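Local coordinates for rhodanese-like domain-containing protein (Rhodopseudomonas palustris, PDB 2HHG), which is of unproven function but may act as a thiosulfate-cyanide sulfurtransferase, like other rhodanese-like proteins, at residues A12-A17 / R98-A103; K87-Y92 / M109-V114. One frame throughout, in Å; residues are numbered along the deposited sequence. Where two conformers were deposited one is given.

Contact 1. Residues A12-A17 / R98-A103. With PO4 (phosphate ion), chain B.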
ATOM      1  N   ALA A  12     -17.615   4.289   2.001  1.00 11.50           N
ATOM      2  CA  ALA A  12     -17.875   3.125   2.848  1.00 11.53           C
ATOM      3  C   ALA A  12     -16.664   2.202   2.923  1.00 11.31           C
ATOM      4  O   ALA A  12     -16.293   1.742   4.001  1.00 11.36           O
ATOM      5  CB  ALA A  12     -19.090   2.358   2.351  1.00 12.15           C
HETATM    6  N   MSE A  13     -16.052   1.939   1.775  1.00 10.68           N
HETATM    7  CA  MSE A  13     -14.896   1.045   1.720  1.00 10.30           C
HETATM    8  C   MSE A  13     -13.709   1.581   2.501  1.00 10.19           C
HETATM    9  O   MSE A  13     -13.028   0.825   3.198  1.00 10.35           O
HETATM   10  CB  MSE A  13     -14.470   0.785   0.283  1.00 10.75           C
HETATM   11  CG  MSE A  13     -15.517   0.098  -0.555  1.00 12.26           C
HETATM   12 SE   MSE A  13     -14.904   0.078  -2.374  1.00 21.50          SE
HETATM   13  CE  MSE A  13     -16.617  -0.196  -3.220  1.00 20.25           C
ATOM     14  N   LEU A  14     -13.463   2.882   2.371  1.00  9.82           N
ATOM     15  CA  LEU A  14     -12.343   3.530   3.040  1.00 10.36           C
ATOM     16  C   LEU A  14     -12.544   3.609   4.549  1.00 11.59           C
ATOM     17  O   LEU A  14     -11.591   3.419   5.311  1.00 11.68           O
ATOM     18  CB  LEU A  14     -12.079   4.910   2.439  1.00 10.41           C
ATOM     19  CG  LEU A  14     -11.452   4.891   1.041  1.00  9.94           C
ATOM     20  CD1 LEU A  14     -11.566   6.253   0.384  1.00 10.80           C
ATOM     21  CD2 LEU A  14      -9.994   4.428   1.084  1.00 10.46           C
ATOM     22  N   ASP A  15     -13.779   3.871   4.979  1.00 12.45           N
ATOM     23  CA  ASP A  15     -14.105   3.891   6.401  0.50 13.15           C
ATOM     24  C   ASP A  15     -13.804   2.534   7.026  1.00 13.13           C
ATOM     25  O   ASP A  15     -13.142   2.453   8.070  1.00 13.78           O
ATOM     26  CB  ASP A  15     -15.577   4.252   6.624  0.50 13.68           C
ATOM     27  CG  ASP A  15     -15.996   4.108   8.078  0.50 14.78           C
ATOM     28  OD1 ASP A  15     -15.365   4.746   8.946  0.50 15.96           O
ATOM     29  OD2 ASP A  15     -16.946   3.348   8.353  0.50 16.77           O
ATOM     30  N   GLU A  16     -14.283   1.473   6.380  1.00 12.91           N
ATOM     31  CA  GLU A  16     -14.055   0.105   6.843  1.00 12.85           C
ATOM     32  C   GLU A  16     -12.568  -0.226   6.916  1.00 12.16           C
ATOM     33  O   GLU A  16     -12.112  -0.854   7.876  1.00 12.49           O
ATOM     34  CB  GLU A  16     -14.742  -0.902   5.918  1.00 13.46           C
ATOM     35  CG  GLU A  16     -16.257  -0.957   6.030  1.00 15.78           C
ATOM     36  CD  GLU A  16     -16.900  -1.828   4.958  1.00 17.93           C
ATOM     37  OE1 GLU A  16     -16.190  -2.626   4.310  1.00 19.12           O
ATOM     38  OE2 GLU A  16     -18.124  -1.710   4.759  1.00 20.80           O
ATOM     39  N   ALA A  17     -11.820   0.191   5.897  1.00 11.24           N
ATOM     40  CA  ALA A  17     -10.389  -0.062   5.850  1.00 11.05           C
ATOM     41  C   ALA A  17      -9.649   0.731   6.923  1.00 11.43           C
ATOM     42  O   ALA A  17      -8.911   0.153   7.729  1.00 10.77           O
ATOM     43  CB  ALA A  17      -9.841   0.256   4.469  1.00 10.70           C
ATOM     44  N   ARG A  98      -6.084   4.132  -2.248  1.00  8.59           N
ATOM     45  CA  ARG A  98      -5.919   2.763  -2.744  1.00  8.51           C
ATOM     46  C   ARG A  98      -5.158   1.917  -1.738  1.00  7.84           C
ATOM     47  O   ARG A  98      -5.458   0.741  -1.546  1.00  7.40           O
ATOM     48  CB  ARG A  98      -5.173   2.733  -4.083  1.00  8.72           C
ATOM     49  CG  ARG A  98      -6.020   3.014  -5.305  1.00  9.39           C
ATOM     50  CD  ARG A  98      -5.141   3.187  -6.537  1.00  9.14           C
ATOM     51  NE  ARG A  98      -4.377   4.430  -6.461  1.00  9.51           N
ATOM     52  CZ  ARG A  98      -3.335   4.751  -7.222  1.00  9.06           C
ATOM     53  NH1 ARG A  98      -2.855   3.904  -8.124  1.00  9.46           N
ATOM     54  NH2 ARG A  98      -2.750   5.931  -7.053  1.00  9.71           N
ATOM     55  N   SER A  99      -4.149   2.515  -1.110  1.00  8.04           N
ATOM     56  CA  SER A  99      -3.317   1.753  -0.181  1.00  8.26           C
ATOM     57  C   SER A  99      -4.041   1.367   1.101  1.00  7.66           C
ATOM     58  O   SER A  99      -3.716   0.344   1.702  1.00  7.26           O
ATOM     59  CB  SER A  99      -2.004   2.472   0.119  1.00  9.16           C
ATOM     60  OG  SER A  99      -2.234   3.770   0.613  1.00 10.97           O
ATOM     61  N   ALA A 100      -5.021   2.167   1.523  1.00  7.52           N
ATOM     62  CA  ALA A 100      -5.867   1.764   2.649  1.00  7.74           C
ATOM     63  C   ALA A 100      -6.663   0.519   2.262  1.00  7.26           C
ATOM     64  O   ALA A 100      -6.747  -0.446   3.027  1.00  7.56           O
ATOM     65  CB  ALA A 100      -6.796   2.888   3.071  1.00  8.53           C
ATOM     66  N   LEU A 101      -7.246   0.534   1.065  1.00  7.30           N
ATOM     67  CA  LEU A 101      -7.997  -0.630   0.595  1.00  7.45           C
ATOM     68  C   LEU A 101      -7.091  -1.842   0.439  1.00  7.43           C
ATOM     69  O   LEU A 101      -7.463  -2.945   0.815  1.00  7.16           O
ATOM     70  CB  LEU A 101      -8.729  -0.338  -0.717  1.00  7.83           C
ATOM     71  CG  LEU A 101      -9.726   0.821  -0.714  1.00  7.82           C
ATOM     72  CD1 LEU A 101     -10.487   0.813  -2.023  1.00  9.84           C
ATOM     73  CD2 LEU A 101     -10.688   0.758   0.475  1.00  9.34           C
ATOM     74  N   ALA A 102      -5.888  -1.630  -0.091  1.00  7.39           N
ATOM     75  CA  ALA A 102      -4.937  -2.723  -0.304  1.00  7.69           C
ATOM     76  C   ALA A 102      -4.489  -3.347   1.013  1.00  7.73           C
ATOM     77  O   ALA A 102      -4.439  -4.567   1.142  1.00  7.60           O
ATOM     78  CB  ALA A 102      -3.735  -2.243  -1.088  1.00  7.81           C
ATOM     79  N   ALA A 103      -4.160  -2.509   1.996  1.00  7.62           N
ATOM     80  CA  ALA A 103      -3.774  -3.000   3.319  1.00  7.87           C
ATOM     81  C   ALA A 103      -4.903  -3.805   3.954  1.00  7.51           C
ATOM     82  O   ALA A 103      -4.667  -4.867   4.526  1.00  7.39           O
ATOM     83  CB  ALA A 103      -3.360  -1.845   4.218  1.00  7.84           C
TER
HETATM   84  P   PO4 B4285      -5.124   7.473  -4.317  1.00 11.18           P
HETATM   85  O1  PO4 B4285      -5.097   8.003  -2.922  1.00 11.95           O
HETATM   86  O2  PO4 B4285      -5.525   6.034  -4.328  1.00 10.88           O
HETATM   87  O3  PO4 B4285      -6.151   8.292  -5.087  1.00 15.77           O
HETATM   88  O4  PO4 B4285      -3.784   7.643  -4.975  1.00 12.73           O
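Leu101 CD2 touches Met13, Leu14 and Ala17 of helix 12-17. Leu101 CD2 lies 3.6 Å from Met13 O and also touches Met13 CB. Leu14 CD2 comes within 3.8 Å of Leu101 CD2, and the two leucine side chains cross at about a right angle. Beside this pair the helices meet through two small residues, with Ala17 CB 3.5 Å from Ala100 O. Leu14 CD2 also reaches Ala100 CB at 4.1 Å. No hydrogen bond joins the two segments, so this contact is van der Waals packing. Further out, Leu14 leans on Leu97 and Ala100 on His116 of strand 114-117. At the start of helix 97-109, the CB of Arg98 faces away from helix 12-17, and the residue holds a phosphate, probably from the crystallisation liquor. Arg98 N and NE share PO4 O2, while Arg98 NH2 bonds to PO4 O4 at 2.9 Å, nearly straight at 176°. Leu97 N bonds the same phosphate. A salt bridge from Arg98 NH1 to Glu50 helps fix the guanidinium. An oxyanion held at the start of helix 97-109, in the loop-and-helix segment that follows Cys93, is consistent with the active-site loop of the rhodanese fold.

Contact 2. Residues K87-Y92 / M109-V114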
ATOM      1  N   LYS A  87       7.541 -10.200   8.189  1.00 13.23           N
ATOM      2  CA  LYS A  87       7.827  -8.766   8.216  1.00 12.87           C
ATOM      3  C   LYS A  87       6.536  -7.967   8.259  1.00 12.24           C
ATOM      4  O   LYS A  87       5.460  -8.512   8.016  1.00 12.29           O
ATOM      5  CB  LYS A  87       8.647  -8.376   6.979  1.00 12.97           C
ATOM      6  CG  LYS A  87      10.068  -8.940   6.996  1.00 14.11           C
ATOM      7  CD  LYS A  87      10.856  -8.556   5.768  1.00 16.26           C
ATOM      8  CE  LYS A  87      12.305  -9.001   5.891  1.00 18.37           C
ATOM      9  NZ  LYS A  87      13.056  -8.708   4.643  1.00 20.61           N
ATOM     10  N   LYS A  88       6.650  -6.679   8.575  1.00 11.62           N
ATOM     11  CA  LYS A  88       5.537  -5.749   8.444  1.00 11.25           C
ATOM     12  C   LYS A  88       5.477  -5.224   7.005  1.00 10.32           C
ATOM     13  O   LYS A  88       6.490  -4.798   6.450  1.00 11.08           O
ATOM     14  CB  LYS A  88       5.661  -4.587   9.441  1.00 11.56           C
ATOM     15  CG  LYS A  88       4.532  -3.557   9.311  1.00 12.04           C
ATOM     16  CD  LYS A  88       4.526  -2.500  10.415  1.00 12.88           C
ATOM     17  CE  LYS A  88       3.817  -3.004  11.665  1.00 13.52           C
ATOM     18  NZ  LYS A  88       3.540  -1.919  12.649  1.00 12.31           N
ATOM     19  N   PHE A  89       4.283  -5.258   6.419  1.00  9.68           N
ATOM     20  CA  PHE A  89       4.066  -4.800   5.047  1.00  8.50           C
ATOM     21  C   PHE A  89       3.393  -3.447   5.058  1.00  8.36           C
ATOM     22  O   PHE A  89       2.279  -3.301   5.566  1.00  9.01           O
ATOM     23  CB  PHE A  89       3.258  -5.829   4.256  1.00  8.28           C
ATOM     24  CG  PHE A  89       4.016  -7.089   4.009  1.00  8.97           C
ATOM     25  CD1 PHE A  89       4.724  -7.270   2.831  1.00  9.38           C
ATOM     26  CD2 PHE A  89       4.078  -8.080   4.985  1.00  9.60           C
ATOM     27  CE1 PHE A  89       5.461  -8.425   2.618  1.00 10.06           C
ATOM     28  CE2 PHE A  89       4.809  -9.242   4.780  1.00 10.26           C
ATOM     29  CZ  PHE A  89       5.506  -9.410   3.590  1.00 10.27           C
ATOM     30  N   VAL A  90       4.101  -2.456   4.527  1.00  7.83           N
ATOM     31  CA  VAL A  90       3.639  -1.083   4.487  1.00  7.72           C
ATOM     32  C   VAL A  90       3.308  -0.737   3.039  1.00  7.45           C
ATOM     33  O   VAL A  90       4.206  -0.636   2.201  1.00  8.01           O
ATOM     34  CB  VAL A  90       4.718  -0.130   5.042  1.00  7.91           C
ATOM     35  CG1 VAL A  90       4.269   1.325   4.928  1.00  9.32           C
ATOM     36  CG2 VAL A  90       5.069  -0.494   6.473  1.00  9.14           C
ATOM     37  N   PHE A  91       2.022  -0.550   2.748  1.00  7.38           N
ATOM     38  CA  PHE A  91       1.565  -0.291   1.383  1.00  7.11           C
ATOM     39  C   PHE A  91       1.482   1.195   1.132  1.00  7.18           C
ATOM     40  O   PHE A  91       1.122   1.955   2.026  1.00  7.79           O
ATOM     41  CB  PHE A  91       0.192  -0.934   1.159  1.00  7.69           C
ATOM     42  CG  PHE A  91       0.204  -2.430   1.283  1.00  7.23           C
ATOM     43  CD1 PHE A  91       0.467  -3.229   0.175  1.00  7.80           C
ATOM     44  CD2 PHE A  91      -0.023  -3.047   2.514  1.00  8.25           C
ATOM     45  CE1 PHE A  91       0.500  -4.613   0.289  1.00  8.21           C
ATOM     46  CE2 PHE A  91       0.008  -4.428   2.634  1.00  8.06           C
ATOM     47  CZ  PHE A  91       0.268  -5.213   1.518  1.00  8.50           C
ATOM     48  N   TYR A  92       1.812   1.619  -0.081  1.00  7.04           N
ATOM     49  CA  TYR A  92       1.601   3.021  -0.437  1.00  7.33           C
ATOM     50  C   TYR A  92       1.146   3.205  -1.871  1.00  7.62           C
ATOM     51  O   TYR A  92       1.461   2.410  -2.751  1.00  7.74           O
ATOM     52  CB  TYR A  92       2.825   3.894  -0.127  1.00  7.60           C
ATOM     53  CG  TYR A  92       3.961   3.810  -1.118  1.00  8.02           C
ATOM     54  CD1 TYR A  92       4.112   4.770  -2.115  1.00  7.87           C
ATOM     55  CD2 TYR A  92       4.910   2.798  -1.029  1.00  8.38           C
ATOM     56  CE1 TYR A  92       5.170   4.705  -3.023  1.00  8.08           C
ATOM     57  CE2 TYR A  92       5.975   2.731  -1.927  1.00  8.05           C
ATOM     58  CZ  TYR A  92       6.101   3.694  -2.908  1.00  8.03           C
ATOM     59  OH  TYR A  92       7.161   3.636  -3.789  1.00  8.61           O
HETATM   60  N   MSE A 109      -6.862 -11.299   4.148  1.00  9.25           N
HETATM   61  CA  MSE A 109      -6.321 -12.568   3.668  1.00  9.14           C
HETATM   62  C   MSE A 109      -5.535 -13.296   4.741  1.00  8.85           C
HETATM   63  O   MSE A 109      -5.325 -14.504   4.645  1.00  8.98           O
HETATM   64  CB  MSE A 109      -5.417 -12.341   2.456  1.00  9.18           C
HETATM   65  CG  MSE A 109      -6.157 -11.816   1.259  1.00  9.94           C
HETATM   66 SE   MSE A 109      -4.968 -11.479  -0.221  1.00 13.82          SE
HETATM   67  CE  MSE A 109      -4.541 -13.323  -0.666  1.00 11.62           C
ATOM     68  N   GLY A 110      -5.077 -12.548   5.743  1.00  8.93           N
ATOM     69  CA  GLY A 110      -4.229 -13.103   6.797  1.00  9.32           C
ATOM     70  C   GLY A 110      -2.824 -12.522   6.877  1.00  8.92           C
ATOM     71  O   GLY A 110      -2.073 -12.861   7.792  1.00  9.76           O
ATOM     72  N   LEU A 111      -2.447 -11.647   5.940  1.00  8.71           N
ATOM     73  CA  LEU A 111      -1.137 -10.991   6.010  1.00  8.82           C
ATOM     74  C   LEU A 111      -1.090 -10.117   7.262  1.00  9.11           C
ATOM     75  O   LEU A 111      -2.033  -9.377   7.529  1.00  9.50           O
ATOM     76  CB  LEU A 111      -0.871 -10.145   4.764  1.00  8.55           C
ATOM     77  CG  LEU A 111       0.601  -9.851   4.438  1.00  8.61           C
ATOM     78  CD1 LEU A 111       1.304 -11.096   3.941  1.00  9.31           C
ATOM     79  CD2 LEU A 111       0.739  -8.745   3.402  1.00  8.66           C
ATOM     80  N   LYS A 112      -0.003 -10.207   8.024  1.00 10.27           N
ATOM     81  CA  LYS A 112       0.096  -9.521   9.320  1.00 11.31           C
ATOM     82  C   LYS A 112       1.557  -9.305   9.678  1.00 10.68           C
ATOM     83  O   LYS A 112       2.362 -10.208   9.489  1.00 10.42           O
ATOM     84  CB  LYS A 112      -0.496 -10.385  10.443  1.00 12.98           C
ATOM     85  CG  LYS A 112      -1.987 -10.565  10.491  1.00 17.00           C
ATOM     86  CD  LYS A 112      -2.347 -11.460  11.673  1.00 21.01           C
ATOM     87  CE  LYS A 112      -3.775 -11.969  11.607  1.00 22.51           C
ATOM     88  NZ  LYS A 112      -4.006 -12.837  10.424  1.00 24.05           N
ATOM     89  N   PRO A 113       1.906  -8.134  10.239  1.00 10.28           N
ATOM     90  CA  PRO A 113       1.112  -6.922  10.370  1.00 10.02           C
ATOM     91  C   PRO A 113       1.196  -6.075   9.101  1.00  9.53           C
ATOM     92  O   PRO A 113       2.191  -6.155   8.376  1.00  9.62           O
ATOM     93  CB  PRO A 113       1.779  -6.205  11.544  1.00 10.25           C
ATOM     94  CG  PRO A 113       3.204  -6.618  11.466  1.00 10.79           C
ATOM     95  CD  PRO A 113       3.240  -7.986  10.852  1.00 10.45           C
ATOM     96  N   VAL A 114       0.163  -5.280   8.840  1.00  8.88           N
ATOM     97  CA  VAL A 114       0.161  -4.410   7.671  1.00  8.99           C
ATOM     98  C   VAL A 114      -0.116  -2.972   8.074  1.00  8.54           C
ATOM     99  O   VAL A 114      -0.677  -2.703   9.150  1.00  8.61           O
ATOM    100  CB  VAL A 114      -0.862  -4.846   6.580  1.00  8.90           C
ATOM    101  CG1 VAL A 114      -0.661  -6.298   6.172  1.00  9.70           C
ATOM    102  CG2 VAL A 114      -2.285  -4.633   7.036  1.00  9.09           C
TER
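Lys88 lies across the Pro113 ring at about a right angle. Lys88 CB is 3.8 Å from Pro113 CG. The next atom, Lys88 CG, stands anti to the backbone N (chi1 178°) and comes within 3.6 Å of Pro113 O. The chain bends at chi3, and Lys88 CE returns to the ring, 3.7 Å from Pro113 CG. The ammonium NZ then leaves the contact for a salt bridge with Glu22. Pro113, which follows a cis peptide bond, thus packs against the aliphatic part of the lysine. Pro113 O accepts a hydrogen bond from Phe89 N (3.0 Å, N-H...O 166°), the donor lying in the carbonyl plane. Lys88 CA-H makes a weaker approach to the same oxygen. In return, Val114 CA makes a bent CA-H...O contact with Phe89 O, 3.2 Å from CA to O. Deeper in, Leu111 CD2 sits over one face of the Phe89 ring, a CH-pi contact 4.1 Å from the centroid. Leu111 CD2 also reaches the edge of the Phe91 ring, 4.0 Å from Phe91 CZ. Val114 CG1 meets that edge at CE2. Ala103 and Ala106 of helix 97-109 also touch Phe91. Gly110 ends this helix in a Schellman motif, and Phe89 and Val114 form a parallel bridge. Strand 88-92, helix 97-109 and the parallel neighbour strand 114-117 form a beta-alpha-beta crossover of the rhodanese-like domain, and this contact lies where the chain returns to the sheet.

In the fold
Helix 97-109 ties the two contacts together, and their centres lie 13 Å apart. One side of this helix takes helix 12-17 in contact 1. Another rests on the strands of contact 2: Ala103 CA is 3.8 Å from Phe91 CD2, and Ala103 O is 3.5 Å from Val114 CG2. Ser99 CB also packs 3.7 Å from Tyr92 CA, near the point where strand 88-92 gives way to the loop leading to the start of helix 97-109, where Leu97 and Arg98 bind the phosphate. Contact 1 therefore includes the probable active-site end, while contact 2 lies mostly toward the far end of the helix. The sodium ion, bound by Asn18 and Ile21, is about 8 Å from the Ala17 side chain and about 10 Å from that of Val114.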